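Local atomic coordinates of rhamnogalacturonan endolyase YesW (Bacillus subtilis, PDB entry 2ZUX), a protein that cleaves the main chain of type I rhamnogalacturonan in plant cell-wall pectin by endo-type elimination, requiring calcium or manganese for activity. Residues A[3-8]-A[546-551]; A[120-125]-A[129-134]; A[208-213]-A[232-237]; A[270-275]-A[550-555]; A[514-519]-A[523-528]. All coordinates share one frame; numbering follows the deposited sequence.

Contact 1: residues A[3-8]-A[546-551]; sequences RQMEAL and VYRLGI
Arg548, on the short helix 547-553, reaches across to Met5 and Glu6 near the start of the chain. Its CB lies 3.8 Å from Met5 CE, and CG stays within 4.1 Å of the same methyl; the two side chains slide past each other in opposite directions, a good match for flexible methionine beside an aliphatic stem. CG stands anti to the backbone N (chi1 177°) and the chain bends at chi2, which carries CD past Glu6 OE1 and brings the guanidinium side-on to the carboxylate. NE bonds Glu6 OE1 at 2.9 Å, and NH2 bonds Glu6 OE2, also at 2.9 Å. Both oxygens lie near the guanidinium plane, yet the carboxylate is turned 34° against it: OE1 is met from above its plane, OE2 on the syn side. Tyr128 OH is a second partner of OE1. A leucine in place of Arg548 would probably leave the Glu6 carboxylate without its countercharge and its two N-H donors. Strand 3-4 runs parallel to strand 580-581, while Met5, Arg548 and Leu549 all touch Tyr184 of strand 182-184, and Leu549 also meets Ile330 of strand 329-331.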
# COMPACT_ATOMS: atom_id res chain seq x y z
N ARG A 3 -1.20 -7.76 18.51
CA ARG A 3 -0.22 -7.05 17.68
C ARG A 3 -0.18 -5.57 17.97
O ARG A 3 -1.22 -4.94 18.18
CB ARG A 3 -0.57 -7.19 16.19
CG ARG A 3 -0.35 -8.53 15.62
CD ARG A 3 -0.47 -8.47 14.13
NE ARG A 3 -0.13 -9.76 13.57
CZ ARG A 3 0.36 -9.95 12.36
NH1 ARG A 3 0.57 -8.92 11.55
NH2 ARG A 3 0.65 -11.18 11.97
N GLN A 4 1.02 -5.00 17.93
CA GLN A 4 1.17 -3.55 17.94
C GLN A 4 0.46 -2.95 16.73
O GLN A 4 0.72 -3.35 15.59
CB GLN A 4 2.65 -3.19 17.91
CG GLN A 4 2.92 -1.70 17.89
CD GLN A 4 4.29 -1.37 17.33
OE1 GLN A 4 5.32 -1.81 17.86
NE2 GLN A 4 4.32 -0.60 16.25
N MET A 5 -0.46 -2.02 16.97
CA MET A 5 -1.09 -1.24 15.89
C MET A 5 -1.16 0.22 16.32
O MET A 5 -0.83 0.55 17.46
CB MET A 5 -2.47 -1.81 15.52
CG MET A 5 -2.41 -3.27 15.02
SD MET A 5 -1.55 -3.53 13.43
CE MET A 5 -2.90 -3.28 12.28
N GLU A 6 -1.57 1.10 15.41
CA GLU A 6 -1.48 2.54 15.66
C GLU A 6 -2.60 3.04 16.55
O GLU A 6 -3.75 2.66 16.40
CB GLU A 6 -1.49 3.31 14.34
CG GLU A 6 -0.18 3.17 13.57
CD GLU A 6 -0.33 3.18 12.06
OE1 GLU A 6 -1.39 2.76 11.54
OE2 GLU A 6 0.64 3.60 11.38
N ALA A 7 -2.24 3.92 17.48
CA ALA A 7 -3.23 4.70 18.21
C ALA A 7 -3.78 5.76 17.28
O ALA A 7 -3.06 6.70 16.91
CB ALA A 7 -2.62 5.32 19.47
N LEU A 8 -5.02 5.59 16.85
CA LEU A 8 -5.65 6.49 15.89
C LEU A 8 -6.68 7.36 16.57
O LEU A 8 -7.35 6.93 17.52
CB LEU A 8 -6.29 5.69 14.74
CG LEU A 8 -5.31 4.95 13.81
CD1 LEU A 8 -6.06 4.15 12.76
CD2 LEU A 8 -4.29 5.88 13.15
N VAL A 546 -3.62 -7.39 7.83
CA VAL A 546 -3.16 -7.57 6.44
C VAL A 546 -3.35 -6.28 5.63
O VAL A 546 -2.48 -5.90 4.82
CB VAL A 546 -3.87 -8.78 5.76
CG1 VAL A 546 -3.58 -8.83 4.27
CG2 VAL A 546 -3.42 -10.06 6.41
N TYR A 547 -4.47 -5.60 5.84
CA TYR A 547 -4.72 -4.35 5.13
C TYR A 547 -3.66 -3.31 5.48
O TYR A 547 -3.12 -2.64 4.59
CB TYR A 547 -6.12 -3.82 5.46
CG TYR A 547 -6.51 -2.61 4.63
CD1 TYR A 547 -7.27 -2.74 3.48
CD2 TYR A 547 -6.10 -1.33 5.01
CE1 TYR A 547 -7.62 -1.62 2.72
CE2 TYR A 547 -6.43 -0.22 4.26
CZ TYR A 547 -7.19 -0.37 3.13
OH TYR A 547 -7.51 0.76 2.42
N ARG A 548 -3.37 -3.14 6.77
CA ARG A 548 -2.40 -2.12 7.18
C ARG A 548 -1.05 -2.36 6.53
O ARG A 548 -0.35 -1.43 6.12
CB ARG A 548 -2.26 -2.09 8.71
CG ARG A 548 -1.21 -1.10 9.24
CD ARG A 548 -1.60 0.30 8.85
NE ARG A 548 -0.62 1.35 9.15
CZ ARG A 548 0.33 1.78 8.32
NH1 ARG A 548 0.51 1.19 7.14
NH2 ARG A 548 1.13 2.77 8.68
N LEU A 549 -0.66 -3.63 6.46
CA LEU A 549 0.60 -3.99 5.83
C LEU A 549 0.56 -3.75 4.33
O LEU A 549 1.57 -3.36 3.75
CB LEU A 549 1.00 -5.44 6.16
CG LEU A 549 1.15 -5.71 7.66
CD1 LEU A 549 1.54 -7.16 7.89
CD2 LEU A 549 2.16 -4.77 8.31
N GLY A 550 -0.60 -3.97 3.71
CA GLY A 550 -0.80 -3.63 2.29
C GLY A 550 -0.60 -2.16 1.99
O GLY A 550 -0.03 -1.80 0.94
N ILE A 551 -1.03 -1.29 2.90
CA ILE A 551 -0.81 0.14 2.70
C ILE A 551 0.69 0.44 2.76
O ILE A 551 1.20 1.21 1.94
CB ILE A 551 -1.62 0.99 3.70
CG1 ILE A 551 -3.12 0.71 3.55
CG2 ILE A 551 -1.30 2.48 3.50
CD1 ILE A 551 -3.66 0.75 2.12

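Contact 2: residues A[120-125]-A[129-134]; sequences GDVDGD and ELILKW. With CA (calcium ion), chain H.
The carboxylates of Asp123 and Glu129 stand nearly perpendicular, planes 84° apart, and that of Asp121 is turned 46° from Glu129's. These groups, with Asp125, converge on a calcium ion: each aspartate gives its OD1, as in Asp123 OD1 at 2.3 Å, whereas the longer Glu129 bends at chi2 to offer OE1 and OE2, both 2.5 Å from the metal. Water 1 and the carbonyl of Gln127 complete a shell of seven oxygens, and the cation probably offsets the repulsion among the acids. Glu129 OE1 also accepts Val122 N at 2.8 Å, nearly along its C-O axis, while Val122 CG2 packs on Glu129 CG at 3.8 Å. Gly124, with positive phi, suits the turn of this EF-hand-like DxDxDG loop. Where the loop leaves its strand, Gly120 and Glu129 form an antiparallel hydrogen-bonded pair. Lys157 makes a salt bridge with Asp123 OD2. Strand 129-136 runs between strands 109-120 and 152-156, and Leu163 of strand 162-167 touches both Val122 and Glu129.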
# COMPACT_ATOMS: atom_id res chain seq x y z
N GLY A 120 2.04 7.45 7.50
CA GLY A 120 2.45 7.11 8.86
C GLY A 120 2.10 8.29 9.73
O GLY A 120 1.98 9.41 9.22
N ASP A 121 1.89 8.04 11.01
CA ASP A 121 1.65 9.09 11.97
C ASP A 121 3.00 9.42 12.60
O ASP A 121 3.47 8.70 13.48
CB ASP A 121 0.65 8.63 13.02
CG ASP A 121 0.35 9.68 14.06
OD1 ASP A 121 0.65 10.87 13.83
OD2 ASP A 121 -0.22 9.30 15.10
N VAL A 122 3.64 10.47 12.09
CA VAL A 122 5.02 10.77 12.49
C VAL A 122 5.13 11.49 13.83
O VAL A 122 6.21 11.50 14.44
CB VAL A 122 5.80 11.54 11.41
CG1 VAL A 122 5.74 10.78 10.07
CG2 VAL A 122 5.29 12.97 11.27
N ASP A 123 4.04 12.08 14.29
CA ASP A 123 4.06 12.85 15.54
C ASP A 123 3.16 12.26 16.63
O ASP A 123 3.14 12.76 17.76
CB ASP A 123 3.77 14.35 15.31
CG ASP A 123 2.47 14.61 14.57
OD1 ASP A 123 1.79 13.66 14.11
OD2 ASP A 123 2.12 15.80 14.42
N GLY A 124 2.44 11.19 16.30
CA GLY A 124 1.73 10.41 17.31
C GLY A 124 0.39 10.95 17.78
O GLY A 124 -0.08 10.59 18.86
N ASP A 125 -0.24 11.80 16.97
CA ASP A 125 -1.54 12.38 17.35
C ASP A 125 -2.73 11.59 16.82
O ASP A 125 -3.89 11.97 17.03
CB ASP A 125 -1.63 13.85 16.93
CG ASP A 125 -1.67 14.03 15.42
OD1 ASP A 125 -1.29 13.09 14.67
OD2 ASP A 125 -2.10 15.11 14.97
N GLU A 129 0.16 11.40 8.41
CA GLU A 129 0.90 12.24 7.48
C GLU A 129 1.07 11.47 6.17
O GLU A 129 1.05 10.24 6.15
CB GLU A 129 2.28 12.58 8.05
CG GLU A 129 2.31 13.70 9.09
CD GLU A 129 1.55 13.38 10.35
OE1 GLU A 129 1.89 12.40 11.06
OE2 GLU A 129 0.60 14.13 10.67
N LEU A 130 1.25 12.21 5.08
CA LEU A 130 1.55 11.64 3.78
C LEU A 130 3.05 11.71 3.51
O LEU A 130 3.66 12.77 3.66
CB LEU A 130 0.80 12.39 2.69
CG LEU A 130 -0.68 12.01 2.58
CD1 LEU A 130 -1.49 13.13 1.93
CD2 LEU A 130 -0.85 10.68 1.84
N ILE A 131 3.63 10.57 3.14
CA ILE A 131 5.03 10.49 2.73
C ILE A 131 5.01 10.30 1.22
O ILE A 131 4.53 9.27 0.73
CB ILE A 131 5.78 9.33 3.44
CG1 ILE A 131 5.61 9.40 4.98
CG2 ILE A 131 7.26 9.30 3.04
CD1 ILE A 131 6.10 10.69 5.63
N LEU A 132 5.51 11.29 0.49
CA LEU A 132 5.38 11.34 -0.96
C LEU A 132 6.70 11.21 -1.69
O LEU A 132 7.67 11.90 -1.36
CB LEU A 132 4.74 12.67 -1.36
CG LEU A 132 4.56 12.95 -2.86
CD1 LEU A 132 3.52 12.03 -3.45
CD2 LEU A 132 4.19 14.41 -3.08
N LYS A 133 6.72 10.34 -2.70
CA LYS A 133 7.87 10.22 -3.59
C LYS A 133 7.63 11.07 -4.82
O LYS A 133 6.57 10.98 -5.45
CB LYS A 133 8.09 8.75 -3.98
CG LYS A 133 9.30 8.50 -4.89
CD LYS A 133 9.45 7.02 -5.27
CE LYS A 133 8.40 6.62 -6.29
NZ LYS A 133 8.41 5.15 -6.59
N TRP A 134 8.61 11.91 -5.15
CA TRP A 134 8.62 12.68 -6.39
C TRP A 134 9.36 11.89 -7.46
O TRP A 134 10.37 11.22 -7.18
CB TRP A 134 9.32 14.02 -6.18
CG TRP A 134 8.54 14.96 -5.32
CD1 TRP A 134 8.68 15.16 -3.98
CD2 TRP A 134 7.49 15.84 -5.75
NE1 TRP A 134 7.79 16.13 -3.54
CE2 TRP A 134 7.04 16.54 -4.61
CE3 TRP A 134 6.89 16.09 -6.99
CZ2 TRP A 134 6.01 17.50 -4.68
CZ3 TRP A 134 5.87 17.04 -7.06
CH2 TRP A 134 5.44 17.73 -5.90
CA CA H . 0.07 12.93 12.76
O HOH W 1 -1.23 14.92 12.57

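Contact 3: residues A[208-213]-A[232-237]; sequences KVIGNA and TVFQGS. With RAM (alpha-L-rhamnopyranose), chain P.
Ile210 carries the whole meeting of loop 208-213 with strand 230-235, touching Thr232 and Phe234. Before it, Lys208 turns its amine to Glu241 in a salt bridge, and Val209 faces the sugar, its CG2 3.8 Å from O1 of the bound rhamnose. Ile210 points the other way, toward the strand. Its CG1 is anti to the carbonyl carbon and its chi2 is extended at 170°, which sends CD1 out as a slim apolar tip. There CD1 meets Thr232 OG1 tip to tip at 3.7 Å and approaches Phe234 CZ obliquely at 4.1 Å. The two strand residues are already packed together, since Thr232 CG2 sits over the centre of the Phe234 ring, 3.5 Å above its plane. The threonine hydroxyl is hydrogen-bonded to those of Thr198 and Thr244, which lets it lie beside a methyl without wanting for partners. After Ile210 the chain turns at Gly211, whose positive phi favours glycine, and the backbone N of Asn212 bonds Asp200. Ala213 then returns to the sugar, its carbonyl O 3.3 Å from rhamnose C2. With Gly201, which hydrogen-bonds the rhamnose and pairs with the backbone of Ile210, the loop forms part of a carbohydrate-binding pocket, packed through Ile210 against a four-stranded antiparallel sheet of the beta-propeller.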
# COMPACT_ATOMS: atom_id res chain seq x y z
N LYS A 208 21.82 16.95 6.17
CA LYS A 208 23.06 16.22 6.44
C LYS A 208 23.23 15.13 5.41
O LYS A 208 22.33 14.32 5.17
CB LYS A 208 23.05 15.63 7.85
CG LYS A 208 24.42 15.11 8.27
CD LYS A 208 24.37 14.36 9.58
CE LYS A 208 23.94 12.93 9.37
NZ LYS A 208 25.11 12.06 9.05
N VAL A 209 24.40 15.10 4.78
CA VAL A 209 24.69 14.13 3.74
C VAL A 209 25.28 12.86 4.35
O VAL A 209 26.16 12.91 5.22
CB VAL A 209 25.61 14.74 2.66
CG1 VAL A 209 25.86 13.75 1.54
CG2 VAL A 209 25.00 16.02 2.08
N ILE A 210 24.76 11.71 3.91
CA ILE A 210 25.18 10.39 4.37
C ILE A 210 26.44 9.93 3.63
O ILE A 210 26.55 10.11 2.42
CB ILE A 210 24.03 9.36 4.19
CG1 ILE A 210 22.86 9.74 5.11
CG2 ILE A 210 24.51 7.93 4.48
CD1 ILE A 210 21.58 8.96 4.87
N GLY A 211 27.37 9.35 4.37
CA GLY A 211 28.57 8.72 3.79
C GLY A 211 29.56 9.68 3.17
O GLY A 211 29.81 10.77 3.69
N ASN A 212 30.11 9.25 2.04
CA ASN A 212 31.09 9.98 1.25
C ASN A 212 30.36 10.99 0.39
O ASN A 212 29.86 10.66 -0.69
CB ASN A 212 31.84 8.95 0.38
CG ASN A 212 33.13 9.48 -0.21
OD1 ASN A 212 33.51 10.63 -0.01
ND2 ASN A 212 33.82 8.61 -0.95
N ALA A 213 30.26 12.23 0.87
CA ALA A 213 29.33 13.22 0.33
C ALA A 213 29.40 13.39 -1.19
O ALA A 213 28.36 13.49 -1.84
CB ALA A 213 29.51 14.56 1.03
N THR A 232 18.95 3.02 5.57
CA THR A 232 18.77 4.06 6.58
C THR A 232 17.36 4.06 7.13
O THR A 232 16.38 3.90 6.39
CB THR A 232 19.08 5.46 5.99
OG1 THR A 232 20.43 5.47 5.50
CG2 THR A 232 18.96 6.54 7.06
N VAL A 233 17.27 4.24 8.44
CA VAL A 233 16.02 4.56 9.11
C VAL A 233 16.06 6.05 9.44
O VAL A 233 16.99 6.52 10.11
CB VAL A 233 15.82 3.74 10.40
CG1 VAL A 233 14.49 4.08 11.06
CG2 VAL A 233 15.90 2.24 10.10
N PHE A 234 15.07 6.79 8.96
CA PHE A 234 14.94 8.23 9.18
C PHE A 234 13.82 8.50 10.17
O PHE A 234 12.78 7.83 10.15
CB PHE A 234 14.59 8.96 7.87
CG PHE A 234 15.63 8.86 6.78
CD1 PHE A 234 16.67 9.78 6.70
CD2 PHE A 234 15.52 7.88 5.79
CE1 PHE A 234 17.60 9.72 5.67
CE2 PHE A 234 16.45 7.81 4.76
CZ PHE A 234 17.50 8.73 4.70
N GLN A 235 14.01 9.51 11.01
CA GLN A 235 12.99 9.95 11.94
C GLN A 235 11.80 10.51 11.16
O GLN A 235 11.98 11.33 10.26
CB GLN A 235 13.58 11.03 12.87
CG GLN A 235 12.64 11.47 13.97
CD GLN A 235 13.33 12.39 14.96
OE1 GLN A 235 14.03 13.33 14.58
NE2 GLN A 235 13.14 12.12 16.24
N GLY A 236 10.60 10.05 11.48
CA GLY A 236 9.42 10.44 10.72
C GLY A 236 9.08 11.92 10.78
O GLY A 236 8.60 12.48 9.80
N SER A 237 9.31 12.54 11.93
CA SER A 237 8.90 13.94 12.13
C SER A 237 9.83 14.95 11.47
O SER A 237 9.40 16.05 11.15
CB SER A 237 8.79 14.24 13.63
OG SER A 237 10.04 14.04 14.25
C1 RAM P . 26.94 17.27 -2.18
C2 RAM P . 26.36 15.99 -2.77
C3 RAM P . 24.98 15.71 -2.17
C4 RAM P . 24.07 16.92 -2.36
C5 RAM P . 24.74 18.17 -1.79
C6 RAM P . 23.92 19.43 -2.05
O1 RAM P . 27.22 17.08 -0.81
O2 RAM P . 26.27 16.13 -4.17
O3 RAM P . 24.39 14.57 -2.75
O4 RAM P . 22.84 16.67 -1.71
O5 RAM P . 26.03 18.35 -2.36

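Contact 4: residues A[270-275]-A[550-555]; sequences AGIAYL and GIAWQN. With CA (calcium ion), chain D.
Ile272 and Ala552 bring strand 268-273 against the end of helix 547-553: the CB of the alanine points at the strand and stops 4.1 Å from Ile272 CG1. The isoleucine is set flanking the helix, and its CG1, anti to the carbonyl carbon (chi1 -61°), is the branch that meets the methyl. A side chain as short as alanine's suits this approach, for the CA atoms of the pair are only 6.8 Å apart. Trp553 behaves differently. Its CB also starts toward the strand, and lies 3.9 Å from Ala270 O, but chi1 of 55° places CG between the backbone N and the carbonyl carbon and swings the indole away from the strand. The ring folds back on its own helix, with Gly550 CA over its centre, 3.3 Å above the plane; a side chain at Gly550 would be crowded by the carbonyl O of Tyr547, which suits glycine to the place. Beyond the helix, Asn555 binds a calcium ion through its carbonyl O at 2.3 Å, together with Asp116, Ala557, Asn559 and waters 2 and 3. Met182 and Tyr184 of strand 182-184 also touch Ile272. The cohesion between strand and helix is therefore apolar and undirected, made of methyl and methylene contacts; Ala270 O, buried here with no partner in the model, faces carbon, which probably costs some stability.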
# COMPACT_ATOMS: atom_id res chain seq x y z
N ALA A 270 10.16 -4.39 -0.82
CA ALA A 270 10.31 -4.18 0.62
C ALA A 270 8.97 -4.37 1.27
O ALA A 270 7.93 -4.31 0.60
CB ALA A 270 10.87 -2.78 0.92
N GLY A 271 8.98 -4.58 2.58
CA GLY A 271 7.75 -4.75 3.31
C GLY A 271 7.92 -4.58 4.80
O GLY A 271 9.04 -4.53 5.32
N ILE A 272 6.78 -4.47 5.48
CA ILE A 272 6.70 -4.59 6.94
C ILE A 272 6.00 -5.91 7.25
O ILE A 272 4.95 -6.20 6.68
CB ILE A 272 5.90 -3.43 7.56
CG1 ILE A 272 6.55 -2.07 7.26
CG2 ILE A 272 5.71 -3.65 9.05
CD1 ILE A 272 7.93 -1.84 7.86
N ALA A 273 6.59 -6.70 8.14
CA ALA A 273 6.05 -8.02 8.51
C ALA A 273 6.22 -8.24 10.01
O ALA A 273 7.28 -7.96 10.55
CB ALA A 273 6.78 -9.11 7.76
N TYR A 274 5.18 -8.77 10.66
CA TYR A 274 5.26 -9.09 12.09
C TYR A 274 5.80 -10.51 12.24
O TYR A 274 5.05 -11.45 12.53
CB TYR A 274 3.89 -8.93 12.76
CG TYR A 274 3.47 -7.49 12.97
CD1 TYR A 274 3.10 -7.03 14.24
CD2 TYR A 274 3.45 -6.57 11.92
CE1 TYR A 274 2.72 -5.71 14.45
CE2 TYR A 274 3.06 -5.24 12.12
CZ TYR A 274 2.70 -4.82 13.39
OH TYR A 274 2.32 -3.52 13.59
N LEU A 275 7.10 -10.64 12.04
CA LEU A 275 7.77 -11.95 12.05
C LEU A 275 7.72 -12.64 13.41
O LEU A 275 7.71 -13.87 13.48
CB LEU A 275 9.22 -11.81 11.58
CG LEU A 275 9.42 -11.15 10.21
CD1 LEU A 275 10.88 -10.87 9.98
CD2 LEU A 275 8.84 -12.01 9.10
N GLY A 550 -0.60 -3.97 3.71
CA GLY A 550 -0.80 -3.63 2.29
C GLY A 550 -0.60 -2.16 1.99
O GLY A 550 -0.03 -1.80 0.94
N ILE A 551 -1.03 -1.29 2.90
CA ILE A 551 -0.81 0.14 2.70
C ILE A 551 0.69 0.44 2.76
O ILE A 551 1.20 1.21 1.94
CB ILE A 551 -1.62 0.99 3.70
CG1 ILE A 551 -3.12 0.71 3.55
CG2 ILE A 551 -1.30 2.48 3.50
CD1 ILE A 551 -3.66 0.75 2.12
N ALA A 552 1.40 -0.22 3.67
CA ALA A 552 2.85 -0.02 3.73
C ALA A 552 3.57 -0.43 2.45
O ALA A 552 4.50 0.25 2.04
CB ALA A 552 3.45 -0.72 4.95
N TRP A 553 3.14 -1.52 1.80
CA TRP A 553 3.80 -1.93 0.56
C TRP A 553 3.13 -1.42 -0.72
O TRP A 553 3.60 -1.74 -1.81
CB TRP A 553 4.10 -3.45 0.46
CG TRP A 553 2.96 -4.42 0.65
CD1 TRP A 553 2.88 -5.36 1.65
CD2 TRP A 553 1.80 -4.63 -0.19
NE1 TRP A 553 1.75 -6.11 1.50
CE2 TRP A 553 1.06 -5.68 0.40
CE3 TRP A 553 1.30 -4.01 -1.35
CZ2 TRP A 553 -0.15 -6.14 -0.15
CZ3 TRP A 553 0.09 -4.47 -1.88
CH2 TRP A 553 -0.62 -5.52 -1.27
N GLN A 554 2.07 -0.62 -0.60
CA GLN A 554 1.37 -0.19 -1.81
C GLN A 554 2.30 0.48 -2.82
O GLN A 554 2.19 0.24 -4.03
CB GLN A 554 0.19 0.73 -1.50
CG GLN A 554 -0.69 0.95 -2.73
CD GLN A 554 -1.96 1.68 -2.40
OE1 GLN A 554 -2.23 2.77 -2.92
NE2 GLN A 554 -2.76 1.11 -1.50
N ASN A 555 3.23 1.29 -2.34
CA ASN A 555 4.13 2.00 -3.26
C ASN A 555 5.06 1.10 -4.04
O ASN A 555 5.54 1.48 -5.09
CB ASN A 555 4.95 3.08 -2.53
CG ASN A 555 6.01 2.50 -1.59
OD1 ASN A 555 5.75 2.30 -0.39
ND2 ASN A 555 7.20 2.30 -2.09
CA CA D . 5.56 2.01 -7.33
O HOH W 2 6.00 2.81 -9.45
O HOH W 3 7.91 2.18 -6.94

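Contact 5: residues A[514-519]-A[523-528]; sequences EVVWRT and SALRIY. With CA (calcium ion), chain E.
Strands 514-519 and 524-528 form an antiparallel beta hairpin, and Ser523 opens its second arm with OG 3.4 Å from Thr519 OG1; Asp521 hydrogen-bonds both hydroxyls. Ala524 O accepts Thr519 N at 3.0 Å. Leu525 turns to the face shared with Val516, its CB 3.8 Å from Val516 CG1, while its CD2 covers the CA of Arg518. Arg526 forms a hydrogen-bonded pair with Trp517 and stretches out on the other face, crossing the methyl of Thr519; its NH1 gives bonds to Tyr528 OH and to the carbonyl of Ser489. Ile527 lies side by side with Val516, branched residues that fill this buried face well. Tyr528 closes the walk, paired with Val515 through two backbone bonds. The indole of Trp517 presents its edge to the tyrosine face in an offset T-shaped stack, planes 78° apart and ring centroids 5.3 Å apart. A serine in place of Tyr528 would probably open a gap beside the indole edge and deprive Arg526 NH1 of one acceptor. At the mouth of the hairpin, Glu514 OE2 is hydrogen-bonded to Thr529 OG1, and both carboxylate oxygens bind calcium, OE2 at 2.5 Å and OE1 at 2.6 Å from the ion.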
# COMPACT_ATOMS: atom_id res chain seq x y z
N GLU A 514 -10.27 5.98 1.06
CA GLU A 514 -10.01 7.27 0.42
C GLU A 514 -9.06 7.07 -0.74
O GLU A 514 -8.33 6.06 -0.81
CB GLU A 514 -9.38 8.24 1.42
CG GLU A 514 -10.34 8.83 2.44
CD GLU A 514 -11.02 7.78 3.32
OE1 GLU A 514 -10.31 6.99 3.98
OE2 GLU A 514 -12.28 7.74 3.33
N VAL A 515 -9.07 8.02 -1.67
CA VAL A 515 -8.11 8.04 -2.77
C VAL A 515 -7.35 9.34 -2.73
O VAL A 515 -7.94 10.42 -2.59
CB VAL A 515 -8.77 7.91 -4.14
CG1 VAL A 515 -7.72 7.68 -5.21
CG2 VAL A 515 -9.78 6.78 -4.15
N VAL A 516 -6.03 9.24 -2.85
CA VAL A 516 -5.17 10.40 -2.98
C VAL A 516 -4.67 10.42 -4.42
O VAL A 516 -3.93 9.52 -4.83
CB VAL A 516 -3.98 10.34 -2.01
CG1 VAL A 516 -3.14 11.62 -2.12
CG2 VAL A 516 -4.46 10.11 -0.58
N TRP A 517 -5.08 11.43 -5.20
CA TRP A 517 -4.56 11.66 -6.55
C TRP A 517 -3.87 13.01 -6.58
O TRP A 517 -4.33 13.97 -5.96
CB TRP A 517 -5.67 11.71 -7.59
CG TRP A 517 -6.25 10.42 -8.08
CD1 TRP A 517 -5.63 9.46 -8.84
CD2 TRP A 517 -7.60 9.98 -7.92
NE1 TRP A 517 -6.52 8.44 -9.13
CE2 TRP A 517 -7.73 8.74 -8.58
CE3 TRP A 517 -8.72 10.52 -7.26
CZ2 TRP A 517 -8.94 8.03 -8.60
CZ3 TRP A 517 -9.91 9.82 -7.28
CH2 TRP A 517 -10.01 8.58 -7.94
N ARG A 518 -2.78 13.11 -7.33
CA ARG A 518 -2.17 14.41 -7.60
C ARG A 518 -3.04 15.20 -8.58
O ARG A 518 -3.81 14.62 -9.35
CB ARG A 518 -0.78 14.24 -8.19
CG ARG A 518 -0.76 13.50 -9.51
CD ARG A 518 0.59 13.61 -10.19
NE ARG A 518 0.64 12.78 -11.38
CZ ARG A 518 0.51 13.24 -12.62
NH1 ARG A 518 0.32 14.54 -12.83
NH2 ARG A 518 0.58 12.40 -13.65
N THR A 519 -2.90 16.52 -8.56
CA THR A 519 -3.41 17.34 -9.66
C THR A 519 -2.49 17.14 -10.86
O THR A 519 -1.36 16.66 -10.72
CB THR A 519 -3.43 18.83 -9.28
OG1 THR A 519 -2.11 19.25 -8.92
CG2 THR A 519 -4.38 19.08 -8.12
N SER A 523 0.78 20.45 -8.21
CA SER A 523 0.77 21.53 -7.23
C SER A 523 0.10 21.12 -5.92
O SER A 523 0.27 21.78 -4.89
CB SER A 523 0.08 22.78 -7.79
OG SER A 523 -1.25 22.50 -8.17
N ALA A 524 -0.67 20.03 -5.96
CA ALA A 524 -1.40 19.55 -4.80
C ALA A 524 -1.69 18.06 -4.91
O ALA A 524 -1.69 17.50 -6.00
CB ALA A 524 -2.72 20.32 -4.64
N LEU A 525 -1.92 17.44 -3.75
CA LEU A 525 -2.59 16.14 -3.69
C LEU A 525 -4.03 16.38 -3.27
O LEU A 525 -4.30 17.24 -2.44
CB LEU A 525 -1.91 15.22 -2.67
CG LEU A 525 -0.44 14.86 -2.88
CD1 LEU A 525 0.05 14.03 -1.72
CD2 LEU A 525 -0.23 14.13 -4.20
N ARG A 526 -4.95 15.62 -3.86
CA ARG A 526 -6.35 15.69 -3.48
C ARG A 526 -6.75 14.40 -2.80
O ARG A 526 -6.52 13.32 -3.35
CB ARG A 526 -7.23 15.89 -4.71
CG ARG A 526 -7.04 17.21 -5.43
CD ARG A 526 -8.02 17.28 -6.57
NE ARG A 526 -7.91 18.51 -7.35
CZ ARG A 526 -8.60 18.73 -8.46
NH1 ARG A 526 -9.43 17.80 -8.92
NH2 ARG A 526 -8.44 19.87 -9.12
N ILE A 527 -7.35 14.51 -1.62
CA ILE A 527 -7.85 13.35 -0.90
C ILE A 527 -9.36 13.29 -1.07
O ILE A 527 -10.07 14.17 -0.57
CB ILE A 527 -7.51 13.41 0.60
CG1 ILE A 527 -6.02 13.71 0.82
CG2 ILE A 527 -7.94 12.10 1.29
CD1 ILE A 527 -5.63 13.88 2.29
N TYR A 528 -9.84 12.28 -1.78
CA TYR A 528 -11.27 12.06 -1.97
C TYR A 528 -11.76 11.06 -0.92
O TYR A 528 -11.15 10.02 -0.73
CB TYR A 528 -11.54 11.49 -3.36
CG TYR A 528 -11.35 12.48 -4.49
CD1 TYR A 528 -12.46 13.05 -5.13
CD2 TYR A 528 -10.08 12.85 -4.92
CE1 TYR A 528 -12.28 13.97 -6.17
CE2 TYR A 528 -9.90 13.77 -5.96
CZ TYR A 528 -11.01 14.32 -6.57
OH TYR A 528 -10.81 15.22 -7.60
CA CA E . -12.45 6.01 5.11
O HOH W 4 -14.76 6.68 4.69

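How the contacts relate
Contacts 1 and 4 use opposite ends of helix 547-553, their centres about 10 Å apart, and Gln4 O and Tyr274 OH are joined by a probable hydrogen bond of 2.6 Å. Contact 2 touches three others: contact 1 beside its calcium site, contact 3 where Val122 CG1 lies 3.3 Å from Gly236 O, and contact 5 where Leu130 CD1 lies 4.1 Å from Leu525 CD1. It is linked indirectly to contact 4, which it does not touch: Lys133 NZ is hydrogen-bonded to Asp116, a ligand of the calcium that Asn555 O also binds. Contacts 3 and 5, about 28 Å apart between centres, each lie near a rhamnose: contact 3 lines a pocket, and the Arg518 side chain of contact 5 comes within about 4 Å of another sugar.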